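Local structure of extracellular solute-binding protein, family 1 (Bifidobacterium longum subsp. infantis, 6FTH) at residues Tyr148-Trp161 with Ala290-Phe304. The protein probably captures human milk oligosaccharides outside the cell and hands them to an associated ABC transporter for import. Sequence-based numbering, arbitrary orientation.
Sequences YSGTGQHMFINKTW and AKTGVSFGWSQDASF
F156 lies under the short helix 300-304, its side chain packed between that helix and the strand pair and more covered by the other segment than any other residue here. Its CB meets the edge of the F304 ring at CE2, 3.7 Å away. CG sits anti to the carbonyl carbon (chi1 -60°), and from there the ring runs under the helix. CD2 stays beside F304 CE2, while CE2 meets S303 OG and the backbone of G297, 3.6 Å from its C. On the other flank CD1 and CE1 meet CG of Q300, whose amide plane is turned 24° from that of the ring. At the tip, CZ touches C of S299 at 3.5 Å, just before the helix that S299 OG caps by accepting from A302 N. The backbone of F156 pairs with S295 as an antiparallel hydrogen-bonded pair, F156 N to S295 O being nearly straight at 2.8 Å. On the opposite face M155 lays its extended side chain beside the F296 ring, a Met-aromatic contact with SD placed obliquely, and its CE meets V294 CG1. Back on the face of F156, H154 ND1 gives an in-plane bond to a lone pair of G297 O, while NE2 is hydrogen-bonded to N432 OD1. The two strands are the central pair of one lobe's four-stranded mixed sheet in this two-lobed solute-binding fold, flanked by strands 197-199 and 311-313; helix 423-432 packs against H154 and W298.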
loop_
_atom_site.group_PDB
_atom_site.type_symbol
_atom_site.label_atom_id
_atom_site.label_comp_id
_atom_site.label_asym_id
_atom_site.label_seq_id
_atom_site.Cartn_x
_atom_site.Cartn_y
_atom_site.Cartn_z
ATOM N N TYR A 148 -10.952 -3.115 3.439
ATOM C CA TYR A 148 -9.560 -2.813 3.149
ATOM C C TYR A 148 -8.793 -2.305 4.366
ATOM O O TYR A 148 -7.680 -1.788 4.218
ATOM C CB TYR A 148 -9.482 -1.819 1.994
ATOM C CG TYR A 148 -10.127 -2.276 0.709
ATOM C CD1 TYR A 148 -9.387 -2.954 -0.247
ATOM C CD2 TYR A 148 -11.454 -1.967 0.429
ATOM C CE1 TYR A 148 -9.950 -3.341 -1.455
ATOM C CE2 TYR A 148 -12.026 -2.350 -0.751
ATOM C CZ TYR A 148 -11.257 -3.042 -1.694
ATOM O OH TYR A 148 -11.787 -3.426 -2.903
ATOM N N SER A 149 -9.347 -2.461 5.564
ATOM C CA SER A 149 -8.678 -1.952 6.747
ATOM C C SER A 149 -7.457 -2.761 7.152
ATOM O O SER A 149 -6.632 -2.238 7.917
ATOM C CB SER A 149 -9.631 -1.897 7.929
ATOM O OG SER A 149 -10.166 -3.172 8.216
ATOM N N GLY A 150 -7.325 -4.005 6.682
ATOM C CA GLY A 150 -6.160 -4.829 6.962
ATOM C C GLY A 150 -4.998 -4.505 6.051
ATOM O O GLY A 150 -5.058 -3.600 5.220
ATOM N N THR A 151 -3.914 -5.270 6.215
ATOM C CA THR A 151 -2.714 -5.040 5.431
ATOM C C THR A 151 -2.857 -5.539 3.987
ATOM O O THR A 151 -3.659 -6.422 3.669
ATOM C CB THR A 151 -1.464 -5.606 6.102
ATOM O OG1 THR A 151 -0.347 -5.321 5.258
ATOM C CG2 THR A 151 -1.579 -7.096 6.347
ATOM N N GLY A 152 -2.051 -4.958 3.115
ATOM C CA GLY A 152 -1.898 -5.460 1.764
ATOM C C GLY A 152 -0.897 -6.578 1.612
ATOM O O GLY A 152 -0.756 -7.152 0.520
ATOM N N GLN A 153 -0.188 -6.916 2.692
ATOM C CA GLN A 153 0.931 -7.839 2.660
ATOM C C GLN A 153 0.504 -9.197 3.216
ATOM O O GLN A 153 -0.115 -9.262 4.285
ATOM C CB GLN A 153 2.050 -7.286 3.544
ATOM C CG GLN A 153 2.355 -5.832 3.326
ATOM C CD GLN A 153 2.713 -5.521 1.898
ATOM O OE1 GLN A 153 3.417 -6.288 1.240
ATOM N NE2 GLN A 153 2.249 -4.377 1.417
ATOM N N HIS A 154 0.837 -10.282 2.501
ATOM C CA HIS A 154 0.485 -11.633 2.925
ATOM C C HIS A 154 1.544 -12.624 2.473
ATOM O O HIS A 154 2.280 -12.374 1.520
ATOM C CB HIS A 154 -0.874 -12.087 2.355
ATOM C CG HIS A 154 -1.893 -11.030 2.472
ATOM N ND1 HIS A 154 -1.992 -10.002 1.564
ATOM C CD2 HIS A 154 -2.773 -10.745 3.463
ATOM C CE1 HIS A 154 -2.916 -9.151 1.965
ATOM N NE2 HIS A 154 -3.394 -9.570 3.119
ATOM N N MET A 155 1.599 -13.769 3.160
ATOM C CA MET A 155 2.483 -14.872 2.815
ATOM C C MET A 155 1.602 -16.055 2.442
ATOM O O MET A 155 0.801 -16.513 3.260
ATOM C CB MET A 155 3.367 -15.225 4.013
ATOM C CG MET A 155 4.369 -16.320 3.748
ATOM S SD MET A 155 5.370 -16.594 5.226
ATOM C CE MET A 155 6.587 -17.779 4.631
ATOM N N PHE A 156 1.752 -16.547 1.217
ATOM C CA PHE A 156 0.957 -17.660 0.710
ATOM C C PHE A 156 1.783 -18.938 0.640
ATOM O O PHE A 156 2.990 -18.911 0.374
ATOM C CB PHE A 156 0.417 -17.332 -0.684
ATOM C CG PHE A 156 -0.455 -16.111 -0.717
ATOM C CD1 PHE A 156 -1.581 -16.036 0.075
ATOM C CD2 PHE A 156 -0.136 -15.028 -1.522
ATOM C CE1 PHE A 156 -2.401 -14.898 0.051
ATOM C CE2 PHE A 156 -0.944 -13.896 -1.546
ATOM C CZ PHE A 156 -2.067 -13.826 -0.739
ATOM N N ILE A 157 1.112 -20.072 0.848
ATOM C CA ILE A 157 1.735 -21.378 0.659
ATOM C C ILE A 157 0.784 -22.280 -0.115
ATOM O O ILE A 157 -0.442 -22.141 -0.029
ATOM C CB ILE A 157 2.169 -22.006 1.993
ATOM C CG1 ILE A 157 3.117 -23.190 1.786
ATOM C CG2 ILE A 157 0.989 -22.412 2.823
ATOM C CD1 ILE A 157 3.948 -23.442 3.010
ATOM N N ASN A 158 1.366 -23.200 -0.886
ATOM C CA ASN A 158 0.601 -24.192 -1.643
ATOM C C ASN A 158 0.190 -25.291 -0.674
ATOM O O ASN A 158 0.978 -26.183 -0.339
ATOM C CB ASN A 158 1.389 -24.733 -2.828
ATOM C CG ASN A 158 0.501 -25.539 -3.732
ATOM O OD1 ASN A 158 -0.301 -26.339 -3.236
ATOM N ND2 ASN A 158 0.555 -25.268 -5.018
ATOM N N LYS A 159 -1.046 -25.173 -0.171
ATOM C CA LYS A 159 -1.609 -26.139 0.752
ATOM C C LYS A 159 -1.851 -27.494 0.078
ATOM O O LYS A 159 -1.758 -28.537 0.740
ATOM C CB LYS A 159 -2.913 -25.572 1.336
ATOM C CG LYS A 159 -3.556 -26.423 2.441
ATOM C CD LYS A 159 -2.627 -26.661 3.620
ATOM C CE LYS A 159 -3.365 -27.069 4.884
ATOM N NZ LYS A 159 -4.261 -28.257 4.649
ATOM N N THR A 160 -2.183 -27.502 -1.215
ATOM C CA THR A 160 -2.314 -28.773 -1.927
ATOM C C THR A 160 -1.006 -29.547 -1.867
ATOM O O THR A 160 -0.997 -30.759 -1.634
ATOM C CB THR A 160 -2.713 -28.510 -3.375
ATOM O OG1 THR A 160 -4.010 -27.903 -3.395
ATOM C CG2 THR A 160 -2.740 -29.812 -4.197
ATOM N N TRP A 161 0.116 -28.850 -2.030
ATOM C CA TRP A 161 1.417 -29.506 -1.923
ATOM C C TRP A 161 1.683 -29.998 -0.505
ATOM O O TRP A 161 2.176 -31.118 -0.308
ATOM C CB TRP A 161 2.511 -28.544 -2.350
ATOM C CG TRP A 161 2.592 -28.188 -3.796
ATOM C CD1 TRP A 161 1.742 -28.572 -4.813
ATOM C CD2 TRP A 161 3.613 -27.401 -4.414
ATOM N NE1 TRP A 161 2.178 -28.055 -5.999
ATOM C CE2 TRP A 161 3.321 -27.333 -5.793
ATOM C CE3 TRP A 161 4.741 -26.738 -3.930
ATOM C CZ2 TRP A 161 4.112 -26.630 -6.691
ATOM C CZ3 TRP A 161 5.538 -26.042 -4.816
ATOM C CH2 TRP A 161 5.221 -25.988 -6.188
ATOM N N ALA A 290 0.873 -25.616 -11.054
ATOM C CA ALA A 290 1.472 -24.717 -10.077
ATOM C C ALA A 290 2.982 -24.894 -10.068
ATOM O O ALA A 290 3.487 -26.016 -10.162
ATOM C CB ALA A 290 0.927 -25.036 -8.690
ATOM N N LYS A 291 3.703 -23.782 -9.910
ATOM C CA LYS A 291 5.162 -23.779 -9.891
ATOM C C LYS A 291 5.774 -23.359 -8.567
ATOM O O LYS A 291 6.853 -23.846 -8.230
ATOM C CB LYS A 291 5.718 -22.847 -10.974
ATOM C CG LYS A 291 5.271 -23.186 -12.381
ATOM C CD LYS A 291 6.004 -24.395 -12.942
ATOM C CE LYS A 291 5.571 -24.638 -14.377
ATOM N NZ LYS A 291 6.304 -25.785 -15.005
ATOM N N THR A 292 5.125 -22.480 -7.801
ATOM C CA THR A 292 5.752 -21.869 -6.630
ATOM C C THR A 292 5.118 -22.351 -5.331
ATOM O O THR A 292 3.893 -22.404 -5.198
ATOM C CB THR A 292 5.631 -20.362 -6.744
ATOM O OG1 THR A 292 6.269 -19.920 -7.950
ATOM C CG2 THR A 292 6.293 -19.665 -5.548
ATOM N N GLY A 293 5.963 -22.670 -4.349
ATOM C CA GLY A 293 5.490 -23.170 -3.079
ATOM C C GLY A 293 5.050 -22.064 -2.126
ATOM O O GLY A 293 3.970 -22.157 -1.525
ATOM N N VAL A 294 5.866 -21.012 -2.022
ATOM C CA VAL A 294 5.669 -19.929 -1.055
ATOM C C VAL A 294 5.976 -18.601 -1.743
ATOM O O VAL A 294 6.985 -18.475 -2.440
ATOM C CB VAL A 294 6.580 -20.122 0.180
ATOM C CG1 VAL A 294 6.530 -18.870 1.085
ATOM C CG2 VAL A 294 6.196 -21.374 0.961
ATOM N N SER A 295 5.120 -17.606 -1.539
ATOM C CA SER A 295 5.379 -16.273 -2.068
ATOM C C SER A 295 4.623 -15.248 -1.233
ATOM O O SER A 295 3.739 -15.590 -0.445
ATOM C CB SER A 295 5.022 -16.149 -3.551
ATOM O OG SER A 295 3.632 -16.241 -3.729
ATOM N N PHE A 296 4.989 -13.983 -1.406
ATOM C CA PHE A 296 4.283 -12.883 -0.758
ATOM C C PHE A 296 3.404 -12.167 -1.767
ATOM O O PHE A 296 3.788 -12.007 -2.932
ATOM C CB PHE A 296 5.273 -11.897 -0.130
ATOM C CG PHE A 296 6.134 -12.492 0.941
ATOM C CD1 PHE A 296 5.617 -12.784 2.187
ATOM C CD2 PHE A 296 7.475 -12.742 0.712
ATOM C CE1 PHE A 296 6.433 -13.329 3.174
ATOM C CE2 PHE A 296 8.290 -13.281 1.681
ATOM C CZ PHE A 296 7.786 -13.560 2.916
ATOM N N GLY A 297 2.231 -11.724 -1.332
ATOM C CA GLY A 297 1.352 -11.046 -2.260
ATOM C C GLY A 297 0.134 -10.451 -1.594
ATOM O O GLY A 297 0.040 -10.372 -0.364
ATOM N N TRP A 298 -0.814 -10.034 -2.441
ATOM C CA TRP A 298 -2.029 -9.306 -2.073
ATOM C C TRP A 298 -3.200 -10.235 -1.795
ATOM O O TRP A 298 -3.858 -10.113 -0.757
ATOM C CB TRP A 298 -2.388 -8.377 -3.244
ATOM C CG TRP A 298 -3.699 -7.670 -3.167
ATOM C CD1 TRP A 298 -4.871 -8.052 -3.766
ATOM C CD2 TRP A 298 -3.977 -6.445 -2.494
ATOM N NE1 TRP A 298 -5.867 -7.137 -3.493
ATOM C CE2 TRP A 298 -5.340 -6.143 -2.710
ATOM C CE3 TRP A 298 -3.209 -5.574 -1.721
ATOM C CZ2 TRP A 298 -5.940 -4.991 -2.213
ATOM C CZ3 TRP A 298 -3.822 -4.429 -1.216
ATOM C CH2 TRP A 298 -5.165 -4.160 -1.456
ATOM N N SER A 299 -3.479 -11.164 -2.715
ATOM C CA SER A 299 -4.556 -12.141 -2.553
ATOM C C SER A 299 -4.216 -13.361 -3.400
ATOM O O SER A 299 -3.429 -13.268 -4.343
ATOM C CB SER A 299 -5.908 -11.573 -2.988
ATOM O OG SER A 299 -5.937 -11.453 -4.394
ATOM N N GLN A 300 -4.814 -14.504 -3.051
ATOM C CA GLN A 300 -4.556 -15.703 -3.850
ATOM C C GLN A 300 -4.960 -15.490 -5.296
ATOM O O GLN A 300 -4.245 -15.908 -6.210
ATOM C CB GLN A 300 -5.214 -16.931 -3.252
ATOM C CG GLN A 300 -4.772 -17.233 -1.846
ATOM C CD GLN A 300 -5.749 -16.691 -0.831
ATOM O OE1 GLN A 300 -5.918 -15.478 -0.697
ATOM N NE2 GLN A 300 -6.417 -17.590 -0.108
ATOM N N ASP A 301 -6.078 -14.803 -5.539
ATOM C CA ASP A 301 -6.479 -14.576 -6.923
ATOM C C ASP A 301 -5.452 -13.742 -7.670
ATOM O O ASP A 301 -5.083 -14.060 -8.804
ATOM C CB ASP A 301 -7.852 -13.906 -6.997
ATOM C CG ASP A 301 -8.344 -13.791 -8.433
ATOM O OD1 ASP A 301 -8.884 -14.792 -8.965
ATOM O OD2 ASP A 301 -8.143 -12.726 -9.045
ATOM N N ALA A 302 -4.994 -12.639 -7.069
ATOM C CA ALA A 302 -4.063 -11.766 -7.766
ATOM C C ALA A 302 -2.732 -12.464 -8.009
ATOM O O ALA A 302 -2.100 -12.260 -9.050
ATOM C CB ALA A 302 -3.830 -10.485 -6.964
ATOM N N SER A 303 -2.277 -13.273 -7.046
ATOM C CA SER A 303 -0.979 -13.937 -7.169
ATOM C C SER A 303 -1.025 -15.151 -8.099
ATOM O O SER A 303 -0.047 -15.426 -8.808
ATOM C CB SER A 303 -0.491 -14.382 -5.791
ATOM O OG SER A 303 0.065 -13.274 -5.094
ATOM N N PHE A 304 -2.120 -15.903 -8.084
ATOM C CA PHE A 304 -2.133 -17.245 -8.658
ATOM C C PHE A 304 -3.241 -17.504 -9.669
ATOM O O PHE A 304 -3.227 -18.578 -10.290
ATOM C CB PHE A 304 -2.225 -18.296 -7.542
ATOM C CG PHE A 304 -1.156 -18.144 -6.483
ATOM C CD1 PHE A 304 0.177 -18.378 -6.779
ATOM C CD2 PHE A 304 -1.502 -17.758 -5.204
ATOM C CE1 PHE A 304 1.152 -18.222 -5.793
ATOM C CE2 PHE A 304 -0.539 -17.593 -4.229
ATOM C CZ PHE A 304 0.774 -17.828 -4.518
#